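Local structure of ferrichrome ABC transporter substrate-binding protein (Staphylococcus pseudintermedius, 5FLY) at residues A[87-92]-A[105-110]; A[172-177]-A[258-263]; A[31-36]-A[48-53]. The protein probably binds ferrichrome-type iron(III) siderophores at the cell surface and delivers them to an ABC transporter for uptake, as a class III solute-binding protein. One frame throughout, in Å; residues are numbered along the deposited sequence.

Interaction 1 (A[87-92]-A[105-110]). With 7PG (2,5,8,11,14,17,20,23-octaoxapentacosan-25-ol), chain P.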
loop_
_atom_site.group_PDB
_atom_site.type_symbol
_atom_site.label_atom_id
_atom_site.label_comp_id
_atom_site.label_asym_id
_atom_site.label_seq_id
_atom_site.Cartn_x
_atom_site.Cartn_y
_atom_site.Cartn_z
ATOM N N THR A 87 -10.356 0.642 11.088
ATOM C CA THR A 87 -9.912 1.981 10.714
ATOM C C THR A 87 -8.435 2.144 11.047
ATOM O O THR A 87 -7.741 1.154 11.312
ATOM C CB THR A 87 -10.759 3.086 11.415
ATOM O OG1 THR A 87 -10.497 4.354 10.792
ATOM C CG2 THR A 87 -10.501 3.129 12.929
ATOM N N TYR A 88 -7.949 3.381 10.994
ATOM C CA TYR A 88 -6.563 3.699 11.368
ATOM C C TYR A 88 -6.544 4.349 12.731
ATOM O O TYR A 88 -7.514 4.983 13.139
ATOM C CB TYR A 88 -5.889 4.670 10.395
ATOM C CG TYR A 88 -5.818 4.286 8.940
ATOM C CD1 TYR A 88 -4.935 3.318 8.481
ATOM C CD2 TYR A 88 -6.589 4.965 8.013
ATOM C CE1 TYR A 88 -4.868 3.015 7.136
ATOM C CE2 TYR A 88 -6.536 4.665 6.681
ATOM C CZ TYR A 88 -5.672 3.700 6.245
ATOM O OH TYR A 88 -5.654 3.441 4.899
ATOM N N ASN A 89 -5.424 4.239 13.427
ATOM C CA ASN A 89 -5.323 4.891 14.716
ATOM C C ASN A 89 -5.295 6.416 14.550
ATOM O O ASN A 89 -5.487 7.134 15.526
ATOM C CB ASN A 89 -4.101 4.368 15.496
ATOM C CG ASN A 89 -2.773 4.832 14.926
ATOM O OD1 ASN A 89 -2.680 5.208 13.762
ATOM N ND2 ASN A 89 -1.728 4.779 15.752
ATOM N N THR A 90 -5.139 6.913 13.323
ATOM C CA THR A 90 -5.203 8.354 13.055
ATOM C C THR A 90 -6.639 8.884 13.028
ATOM O O THR A 90 -6.860 10.097 13.035
ATOM C CB THR A 90 -4.547 8.718 11.714
ATOM O OG1 THR A 90 -5.128 7.926 10.669
ATOM C CG2 THR A 90 -3.049 8.490 11.758
ATOM N N ASP A 91 -7.610 7.976 13.018
ATOM C CA ASP A 91 -9.007 8.365 12.882
ATOM C C ASP A 91 -9.443 9.185 14.087
ATOM O O ASP A 91 -9.390 8.713 15.206
ATOM C CB ASP A 91 -9.878 7.116 12.722
ATOM C CG ASP A 91 -11.284 7.427 12.230
ATOM O OD1 ASP A 91 -11.800 8.543 12.497
ATOM O OD2 ASP A 91 -11.871 6.531 11.569
ATOM N N LYS A 92 -9.850 10.430 13.853
ATOM C CA LYS A 92 -10.258 11.300 14.948
ATOM C C LYS A 92 -11.465 10.744 15.714
ATOM O O LYS A 92 -11.672 11.083 16.875
ATOM C CB LYS A 92 -10.571 12.711 14.424
ATOM C CG LYS A 92 -11.816 12.837 13.551
ATOM C CD LYS A 92 -12.137 14.314 13.286
ATOM C CE LYS A 92 -13.285 14.495 12.290
ATOM N NZ LYS A 92 -14.652 14.312 12.878
ATOM N N ALA A 105 -8.364 -0.133 15.277
ATOM C CA ALA A 105 -7.758 1.057 14.718
ATOM C C ALA A 105 -6.266 0.803 14.540
ATOM O O ALA A 105 -5.445 1.010 15.437
ATOM C CB ALA A 105 -8.016 2.237 15.601
ATOM N N PHE A 106 -5.934 0.311 13.360
ATOM C CA PHE A 106 -4.572 -0.089 13.064
ATOM C C PHE A 106 -3.573 1.057 13.089
ATOM O O PHE A 106 -3.796 2.118 12.498
ATOM C CB PHE A 106 -4.503 -0.740 11.692
ATOM C CG PHE A 106 -4.945 -2.180 11.671
ATOM C CD1 PHE A 106 -4.068 -3.187 12.035
ATOM C CD2 PHE A 106 -6.227 -2.517 11.273
ATOM C CE1 PHE A 106 -4.475 -4.518 12.029
ATOM C CE2 PHE A 106 -6.632 -3.832 11.239
ATOM C CZ PHE A 106 -5.756 -4.834 11.633
ATOM N N ASP A 107 -2.458 0.791 13.760
ATOM C CA ASP A 107 -1.224 1.570 13.614
ATOM C C ASP A 107 -0.537 0.962 12.396
ATOM O O ASP A 107 0.171 -0.046 12.496
ATOM C CB ASP A 107 -0.361 1.491 14.888
ATOM C CG ASP A 107 0.832 2.471 14.908
ATOM O OD1 ASP A 107 1.281 3.049 13.898
ATOM O OD2 ASP A 107 1.368 2.627 16.008
ATOM N N TYR A 108 -0.835 1.538 11.233
ATOM C CA TYR A 108 -0.424 0.986 9.943
ATOM C C TYR A 108 1.030 0.495 9.924
ATOM O O TYR A 108 1.318 -0.635 9.506
ATOM C CB TYR A 108 -0.612 2.029 8.842
ATOM C CG TYR A 108 0.077 1.612 7.572
ATOM C CD1 TYR A 108 -0.477 0.629 6.777
ATOM C CD2 TYR A 108 1.306 2.156 7.200
ATOM C CE1 TYR A 108 0.146 0.202 5.633
ATOM C CE2 TYR A 108 1.951 1.730 6.054
ATOM C CZ TYR A 108 1.360 0.752 5.274
ATOM O OH TYR A 108 1.968 0.312 4.124
ATOM N N ALA A 109 1.941 1.337 10.396
ATOM C CA ALA A 109 3.367 1.069 10.252
ATOM C C ALA A 109 3.878 -0.133 11.055
ATOM O O ALA A 109 5.012 -0.568 10.848
ATOM C CB ALA A 109 4.167 2.312 10.626
ATOM N N LYS A 110 3.054 -0.687 11.942
ATOM C CA LYS A 110 3.473 -1.837 12.749
ATOM C C LYS A 110 3.441 -3.172 11.999
ATOM O O LYS A 110 3.936 -4.176 12.516
ATOM C CB LYS A 110 2.597 -1.943 13.997
ATOM C CG LYS A 110 2.769 -0.798 14.962
ATOM C CD LYS A 110 4.172 -0.769 15.515
ATOM C CE LYS A 110 4.366 0.366 16.497
ATOM N NZ LYS A 110 5.754 0.313 17.033
HETATM C C2 7PG P . -4.024 7.687 -0.538
HETATM O O1 7PG P . -3.933 8.653 -1.548
HETATM C C3 7PG P . -2.669 9.245 -1.639
HETATM C C4 7PG P . -2.681 10.612 -0.961
HETATM O O2 7PG P . -1.567 11.372 -1.344
HETATM C C5 7PG P . -0.335 10.737 -1.165
HETATM C C6 7PG P . 0.745 11.722 -0.729
HETATM O O3 7PG P . 1.634 11.080 0.146
HETATM C C7 7PG P . 1.272 11.065 1.499
HETATM C C8 7PG P . 2.160 10.066 2.245
HETATM O O4 7PG P . 1.775 9.887 3.585
HETATM C C9 7PG P . 0.467 9.436 3.758
HETATM C C10 7PG P . 0.263 8.625 5.040
HETATM O O5 7PG P . -0.745 7.686 4.760
HETATM C C11 7PG P . -0.920 6.623 5.659
HETATM C C12 7PG P . -1.619 5.467 4.936
HETATM O O6 7PG P . -0.799 4.325 4.927
HETATM C C13 7PG P . -0.061 4.068 3.763
HETATM C C14 7PG P . -0.993 3.650 2.631
HETATM O O7 7PG P . -0.414 2.574 1.951
HETATM C C15 7PG P . -1.323 1.691 1.349
HETATM O O HOH W 1 -1.726 4.433 11.269
#

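Interaction 2 (A[172-177]-A[258-263]). With 7PG (2,5,8,11,14,17,20,23-octaoxapentacosan-25-ol), chain P.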
loop_
_atom_site.group_PDB
_atom_site.type_symbol
_atom_site.label_atom_id
_atom_site.label_comp_id
_atom_site.label_asym_id
_atom_site.label_seq_id
_atom_site.Cartn_x
_atom_site.Cartn_y
_atom_site.Cartn_z
ATOM N N GLY A 172 9.698 4.863 1.735
ATOM C CA GLY A 172 10.425 3.757 2.323
ATOM C C GLY A 172 9.984 2.421 1.745
ATOM O O GLY A 172 9.286 2.381 0.735
ATOM N N LYS A 173 10.366 1.314 2.386
ATOM C CA LYS A 173 10.125 0.003 1.789
ATOM C C LYS A 173 8.691 -0.520 1.927
ATOM O O LYS A 173 8.352 -1.526 1.309
ATOM C CB LYS A 173 11.101 -1.022 2.376
ATOM C CG LYS A 173 12.560 -0.686 2.077
ATOM C CD LYS A 173 13.505 -1.837 2.446
ATOM C CE LYS A 173 14.951 -1.531 2.044
ATOM N NZ LYS A 173 15.505 -0.381 2.830
ATOM N N ASN A 174 7.839 0.145 2.700
ATOM C CA ASN A 174 6.488 -0.376 2.928
ATOM C C ASN A 174 5.468 0.753 3.079
ATOM O O ASN A 174 4.793 0.850 4.111
ATOM C CB ASN A 174 6.497 -1.286 4.182
ATOM C CG ASN A 174 5.378 -2.331 4.184
ATOM O OD1 ASN A 174 5.609 -3.502 3.877
ATOM N ND2 ASN A 174 4.183 -1.926 4.584
ATOM N N TRP A 175 5.340 1.593 2.050
ATOM C CA TRP A 175 4.337 2.657 2.066
ATOM C C TRP A 175 3.548 2.723 0.754
ATOM O O TRP A 175 3.141 3.794 0.304
ATOM C CB TRP A 175 5.000 4.000 2.371
ATOM C CG TRP A 175 4.111 4.869 3.206
ATOM C CD1 TRP A 175 3.188 5.765 2.761
ATOM C CD2 TRP A 175 4.023 4.876 4.636
ATOM N NE1 TRP A 175 2.541 6.348 3.832
ATOM C CE2 TRP A 175 3.038 5.821 4.991
ATOM C CE3 TRP A 175 4.701 4.199 5.648
ATOM C CZ2 TRP A 175 2.709 6.093 6.316
ATOM C CZ3 TRP A 175 4.378 4.476 6.960
ATOM C CH2 TRP A 175 3.382 5.407 7.278
ATOM N N GLY A 176 3.308 1.565 0.149
ATOM C CA GLY A 176 2.598 1.521 -1.110
ATOM C C GLY A 176 3.423 2.118 -2.229
ATOM O O GLY A 176 4.643 2.178 -2.142
ATOM N N ARG A 177 2.734 2.525 -3.291
ATOM C CA ARG A 177 3.345 3.077 -4.489
ATOM C C ARG A 177 4.387 2.133 -5.084
ATOM O O ARG A 177 5.365 2.577 -5.679
ATOM C CB ARG A 177 3.969 4.443 -4.187
ATOM C CG ARG A 177 2.959 5.509 -3.838
ATOM C CD ARG A 177 2.569 5.483 -2.373
ATOM N NE ARG A 177 1.696 6.609 -2.047
ATOM C CZ ARG A 177 0.943 6.685 -0.956
ATOM N NH1 ARG A 177 0.935 5.704 -0.065
ATOM N NH2 ARG A 177 0.186 7.753 -0.762
ATOM N N TRP A 258 -1.263 3.196 -5.202
ATOM C CA TRP A 258 -1.253 3.641 -3.805
ATOM C C TRP A 258 -1.259 2.499 -2.796
ATOM O O TRP A 258 -0.621 2.600 -1.749
ATOM C CB TRP A 258 -2.447 4.535 -3.490
ATOM C CG TRP A 258 -2.339 5.925 -4.008
ATOM C CD1 TRP A 258 -1.209 6.688 -4.090
ATOM C CD2 TRP A 258 -3.403 6.710 -4.546
ATOM N NE1 TRP A 258 -1.511 7.911 -4.646
ATOM C CE2 TRP A 258 -2.854 7.946 -4.934
ATOM C CE3 TRP A 258 -4.780 6.488 -4.735
ATOM C CZ2 TRP A 258 -3.624 8.957 -5.499
ATOM C CZ3 TRP A 258 -5.545 7.503 -5.304
ATOM C CH2 TRP A 258 -4.964 8.716 -5.676
ATOM N N TYR A 259 -2.011 1.440 -3.081
ATOM C CA TYR A 259 -2.300 0.415 -2.068
ATOM C C TYR A 259 -1.328 -0.783 -2.112
ATOM O O TYR A 259 -0.497 -0.888 -3.016
ATOM C CB TYR A 259 -3.771 -0.024 -2.219
ATOM C CG TYR A 259 -4.681 1.144 -1.893
ATOM C CD1 TYR A 259 -4.853 1.542 -0.580
ATOM C CD2 TYR A 259 -5.299 1.886 -2.889
ATOM C CE1 TYR A 259 -5.643 2.625 -0.251
ATOM C CE2 TYR A 259 -6.094 2.988 -2.568
ATOM C CZ TYR A 259 -6.251 3.347 -1.246
ATOM O OH TYR A 259 -7.028 4.431 -0.902
ATOM N N ASN A 260 -1.409 -1.661 -1.110
ATOM C CA ASN A 260 -0.533 -2.829 -1.042
ATOM C C ASN A 260 -1.290 -4.101 -0.661
ATOM O O ASN A 260 -0.716 -5.038 -0.127
ATOM C CB ASN A 260 0.648 -2.584 -0.070
ATOM C CG ASN A 260 0.219 -2.286 1.373
ATOM O OD1 ASN A 260 -0.937 -2.438 1.757
ATOM N ND2 ASN A 260 1.183 -1.858 2.183
ATOM N N ASP A 261 -2.588 -4.103 -0.949
ATOM C CA ASP A 261 -3.430 -5.295 -0.826
ATOM C C ASP A 261 -3.135 -6.312 -1.947
ATOM O O ASP A 261 -2.540 -5.971 -2.972
ATOM C CB ASP A 261 -4.882 -4.873 -0.899
ATOM C CG ASP A 261 -5.204 -4.280 -2.239
ATOM O OD1 ASP A 261 -4.944 -3.068 -2.420
ATOM O OD2 ASP A 261 -5.634 -5.050 -3.142
ATOM N N PRO A 262 -3.601 -7.562 -1.794
ATOM C CA PRO A 262 -3.309 -8.575 -2.828
ATOM C C PRO A 262 -3.779 -8.222 -4.248
ATOM O O PRO A 262 -3.099 -8.636 -5.193
ATOM C CB PRO A 262 -4.036 -9.824 -2.306
ATOM C CG PRO A 262 -4.059 -9.619 -0.786
ATOM C CD PRO A 262 -4.239 -8.142 -0.600
ATOM N N TYR A 263 -4.907 -7.532 -4.427
ATOM C CA TYR A 263 -5.350 -7.176 -5.780
ATOM C C TYR A 263 -4.354 -6.196 -6.386
ATOM O O TYR A 263 -3.882 -6.379 -7.497
ATOM C CB TYR A 263 -6.749 -6.554 -5.784
ATOM C CG TYR A 263 -7.866 -7.484 -5.392
ATOM C CD1 TYR A 263 -8.403 -8.385 -6.307
ATOM C CD2 TYR A 263 -8.416 -7.433 -4.113
ATOM C CE1 TYR A 263 -9.439 -9.228 -5.947
ATOM C CE2 TYR A 263 -9.455 -8.258 -3.745
ATOM C CZ TYR A 263 -9.962 -9.162 -4.663
ATOM O OH TYR A 263 -11.001 -10.003 -4.309
HETATM C C2 7PG P . -4.024 7.687 -0.538
HETATM O O1 7PG P . -3.933 8.653 -1.548
HETATM C C3 7PG P . -2.669 9.245 -1.639
HETATM C C4 7PG P . -2.681 10.612 -0.961
HETATM O O2 7PG P . -1.567 11.372 -1.344
HETATM C C5 7PG P . -0.335 10.737 -1.165
HETATM C C6 7PG P . 0.745 11.722 -0.729
HETATM O O3 7PG P . 1.634 11.080 0.146
HETATM C C7 7PG P . 1.272 11.065 1.499
HETATM C C8 7PG P . 2.160 10.066 2.245
HETATM O O4 7PG P . 1.775 9.887 3.585
HETATM C C9 7PG P . 0.467 9.436 3.758
HETATM C C10 7PG P . 0.263 8.625 5.040
HETATM O O5 7PG P . -0.745 7.686 4.760
HETATM C C11 7PG P . -0.920 6.623 5.659
HETATM C C12 7PG P . -1.619 5.467 4.936
HETATM O O6 7PG P . -0.799 4.325 4.927
HETATM C C13 7PG P . -0.061 4.068 3.763
HETATM C C14 7PG P . -0.993 3.650 2.631
HETATM O O7 7PG P . -0.414 2.574 1.951
HETATM C C15 7PG P . -1.323 1.691 1.349
#

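Interaction 3 (A[31-36]-A[48-53])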
loop_
_atom_site.group_PDB
_atom_site.type_symbol
_atom_site.label_atom_id
_atom_site.label_comp_id
_atom_site.label_asym_id
_atom_site.label_seq_id
_atom_site.Cartn_x
_atom_site.Cartn_y
_atom_site.Cartn_z
ATOM N N MET A 31 -13.238 1.280 7.223
ATOM C CA MET A 31 -13.029 2.714 7.002
ATOM C C MET A 31 -11.609 3.040 6.540
ATOM O O MET A 31 -11.370 4.110 5.979
ATOM C CB MET A 31 -13.335 3.503 8.270
ATOM C CG MET A 31 -14.800 3.527 8.641
ATOM S SD MET A 31 -15.887 4.017 7.267
ATOM C CE MET A 31 -15.199 5.596 6.808
ATOM N N ALA A 32 -10.665 2.146 6.811
ATOM C CA ALA A 32 -9.284 2.329 6.387
ATOM C C ALA A 32 -9.057 1.581 5.059
ATOM O O ALA A 32 -9.020 0.345 5.040
ATOM C CB ALA A 32 -8.333 1.833 7.457
ATOM N N PRO A 33 -8.904 2.316 3.944
ATOM C CA PRO A 33 -8.850 1.624 2.651
ATOM C C PRO A 33 -7.657 0.685 2.486
ATOM O O PRO A 33 -7.725 -0.225 1.666
ATOM C CB PRO A 33 -8.783 2.772 1.639
ATOM C CG PRO A 33 -8.339 3.973 2.408
ATOM C CD PRO A 33 -8.899 3.780 3.786
ATOM N N THR A 34 -6.589 0.911 3.241
ATOM C CA THR A 34 -5.452 0.005 3.244
ATOM C C THR A 34 -5.858 -1.455 3.428
ATOM O O THR A 34 -5.261 -2.330 2.801
ATOM C CB THR A 34 -4.456 0.417 4.348
ATOM O OG1 THR A 34 -3.950 1.725 4.026
ATOM C CG2 THR A 34 -3.317 -0.574 4.477
ATOM N N TYR A 35 -6.871 -1.708 4.254
ATOM C CA TYR A 35 -7.254 -3.072 4.634
ATOM C C TYR A 35 -8.424 -3.616 3.806
ATOM O O TYR A 35 -8.785 -4.784 3.934
ATOM C CB TYR A 35 -7.582 -3.114 6.144
ATOM C CG TYR A 35 -6.430 -2.538 6.917
ATOM C CD1 TYR A 35 -5.261 -3.273 7.120
ATOM C CD2 TYR A 35 -6.469 -1.229 7.378
ATOM C CE1 TYR A 35 -4.178 -2.731 7.764
ATOM C CE2 TYR A 35 -5.404 -0.680 8.028
ATOM C CZ TYR A 35 -4.246 -1.435 8.214
ATOM O OH TYR A 35 -3.159 -0.902 8.851
ATOM N N ALA A 36 -8.992 -2.788 2.939
ATOM C CA ALA A 36 -10.177 -3.187 2.189
ATOM C C ALA A 36 -9.899 -4.287 1.182
ATOM O O ALA A 36 -10.640 -5.278 1.144
ATOM C CB ALA A 36 -10.785 -1.971 1.497
ATOM N N GLY A 48 -19.740 -2.175 4.522
ATOM C CA GLY A 48 -19.473 -0.770 4.244
ATOM C C GLY A 48 -17.994 -0.615 4.014
ATOM O O GLY A 48 -17.207 -1.326 4.633
ATOM N N VAL A 49 -17.616 0.289 3.119
ATOM C CA VAL A 49 -16.200 0.523 2.842
ATOM C C VAL A 49 -15.971 2.009 2.558
ATOM O O VAL A 49 -16.822 2.685 1.971
ATOM C CB VAL A 49 -15.703 -0.365 1.659
ATOM C CG1 VAL A 49 -16.399 -0.011 0.351
ATOM C CG2 VAL A 49 -14.185 -0.280 1.522
ATOM N N SER A 50 -14.820 2.508 2.993
ATOM C CA SER A 50 -14.416 3.881 2.699
ATOM C C SER A 50 -14.640 4.233 1.237
ATOM O O SER A 50 -14.317 3.438 0.343
ATOM C CB SER A 50 -12.949 4.088 3.041
ATOM O OG SER A 50 -12.501 5.326 2.523
ATOM N N ASP A 51 -15.168 5.424 0.975
ATOM C CA ASP A 51 -15.398 5.809 -0.406
ATOM C C ASP A 51 -14.065 6.063 -1.122
ATOM O O ASP A 51 -14.049 6.260 -2.340
ATOM C CB ASP A 51 -16.332 7.028 -0.509
ATOM C CG ASP A 51 -15.782 8.278 0.156
ATOM O OD1 ASP A 51 -14.575 8.365 0.442
ATOM O OD2 ASP A 51 -16.598 9.199 0.373
ATOM N N GLN A 52 -12.951 6.029 -0.388
ATOM C CA GLN A 52 -11.649 6.200 -1.023
ATOM C C GLN A 52 -11.314 5.044 -1.963
ATOM O O GLN A 52 -10.481 5.197 -2.850
ATOM C CB GLN A 52 -10.542 6.341 0.026
ATOM C CG GLN A 52 -10.547 7.677 0.728
ATOM C CD GLN A 52 -9.340 7.839 1.635
ATOM O OE1 GLN A 52 -8.230 8.154 1.179
ATOM N NE2 GLN A 52 -9.546 7.614 2.921
ATOM N N VAL A 53 -11.943 3.882 -1.783
ATOM C CA VAL A 53 -11.605 2.752 -2.650
ATOM C C VAL A 53 -12.016 3.029 -4.093
ATOM O O VAL A 53 -11.436 2.481 -5.027
ATOM C CB VAL A 53 -12.254 1.412 -2.183
ATOM C CG1 VAL A 53 -11.782 1.052 -0.770
ATOM C CG2 VAL A 53 -13.765 1.443 -2.254
#

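Interaction 1 (A[87-92]-A[105-110])
At the pocket-facing end of a beta-alpha-beta unit, Tyr-88 and Phe-106 lie side by side on neighbouring strands and send their side chains to one face of the sheet, while Thr-87 and Ala-105 take the other. Two backbone bonds set the parallel register: Phe-106 N donates to Thr-87 O at 2.9 Å, and Asn-89 N to Phe-106 O at 2.8 Å. On the Thr-87 face, its CG2 meets Ala-105 CB at 3.8 Å; OG1, anti to the backbone N (chi1 -167°), donates to Asp-91 OD2 at 2.7 Å, across the type I turn of residues 88-91. Strand 84-88, helix 94-100 and strand 103-106 form the unit; the two strands run out into loops that meet at Asn-89, 103-106 being the outermost strand. The side chains of Asn-89 and Asp-107 pass at a slant, amide and carboxylate planes 27° apart, with Asn-89 ND2 3.5 Å from Asp-107 CG. A water donates to Asn-89 OD1 and accepts from Tyr-108 N, bridging the loops. The ring of Tyr-108 faces the bound polyether, whose O6 sits 3.7 Å above the ring centre, and Tyr-108 OH is hydrogen-bonded to Asn-174 O.

Interaction 2 (A[172-177]-A[258-263])
Trp-258 and Arg-177 meet with ring and guanidinium planes 62° apart: Trp-258 CD1 lies over one face of the guanidinium, 3.6 Å from Arg-177 NE, while NE lies at the indole's edge. One face of the Trp-258 indole carries the polyether, with O1 of the ligand 3.5 Å above the plane and over its centre. Across the pocket Trp-175 offers a face to ligand C13, displaced toward the rim, and has C10 in plane at its edge, 3.4 Å from Trp-175 NE1. Ligand C5 lies near the guanidinium plane, at its edge, beside Arg-177 NH2. The Arg-177 chain bends at chi2 (84°); NH1 donates to Trp-175 O at 2.9 Å with an angle of 149° at the hydrogen. Glu-162 holds both partners from outside, forming a salt bridge with Arg-177 NE and accepting from Trp-258 NE1, so one carboxylate fixes the indole and the guanidinium together. Between the backbones, Gly-176 CA makes a CA-H...O contact of 3.5 Å with Trp-258 O, a buried carbonyl that has no hydrogen-bond partner in the model. The positive phi of Gly-176 suits glycine, and a CB there would collide with that oxygen. Farther along, Asn-174 and Asn-260 cross at about a right angle, ND2 to ND2 3.8 Å; Gln-184 NE2 bonds Asn-174 OD1, and Glu-180 OE2 bonds Asn-260 ND2. Trp-175, Arg-177, Trp-258 and Tyr-259 together line the polyether site, at the cleft between two lobes, consistent with a siderophore-binding pocket of class III solute-binding proteins.

Interaction 3 (A[31-36]-A[48-53])
Apolar packing carries part of the contact between Ala-36, Pro-33 and the residues flanking the end of strand 46-50. Ala-36 CB, at the start of helix 36-41, touches Val-49 CG2 at 3.8 Å and Val-53 CG1 at 3.9 Å, resting against both branched side chains. Val-53 CG1 is anti to its carbonyl carbon (chi1 -60°), where it meets the alanine. Pro-33 CB adds a looser approach to Val-53 CG1, at 4.2 Å.

Contacts between polar and apolar atoms come next. Ser-50 turns its CB toward the 31-36 loop, where it lies 3.3 Å from Met-31 O. The pyrrolidine ring of Pro-33 is crossed obliquely by the Gln-52 chain, which runs extended beyond CG and brings NE2 to 3.9 Å from Pro-33 CG.

Hydrogen bonds shape each turn. Ser-50 OG, anti to the backbone N (chi1 169°), accepts from Gln-52 N at 3.0 Å with an angle of 161° at the hydrogen, an ST turn. Val-53 N bonds Ser-50 O, so the chain curls into a 3-10 turn directly after the strand. The loop of residues 31-36 has its own backbone bonds, Tyr-35 N to Ala-32 O and Ala-36 N to Pro-33 O.

The segments follow the ends of parallel strands 28-30 and 46-50, joined through helix 36-41 in a beta-alpha-beta crossover, and Thr-34 of the loop lies in the polyether pocket. Because the bonds found in each turn are local, the contact between them is by packing: methyls, a proline ring, and Ser-50 CB against the Met-31 carbonyl.

Interactions 1 and 3 belong to the same parallel sheet, with strand 84-88 next to 28-30, and are joined where Tyr-88 OH bonds Thr-34 OG1 and where the rings of Phe-106 and Tyr-35 stack. Interaction 3 is buried and held by packing, part apolar and part polar against apolar; interaction 1, only partly buried, has paired strand backbones and a water-bridged loop. Interaction 2 lies near the centre of the chain, between loops far apart in sequence, and combines aromatic, charged and ligand contacts. Tyr-108 of interaction 1 packs edge-to-face with Trp-175 of interaction 2, and Tyr-259 packs on Pro-33 of interaction 3. Tyr-108, Thr-34 and four residues of interaction 2 line the polyether pocket.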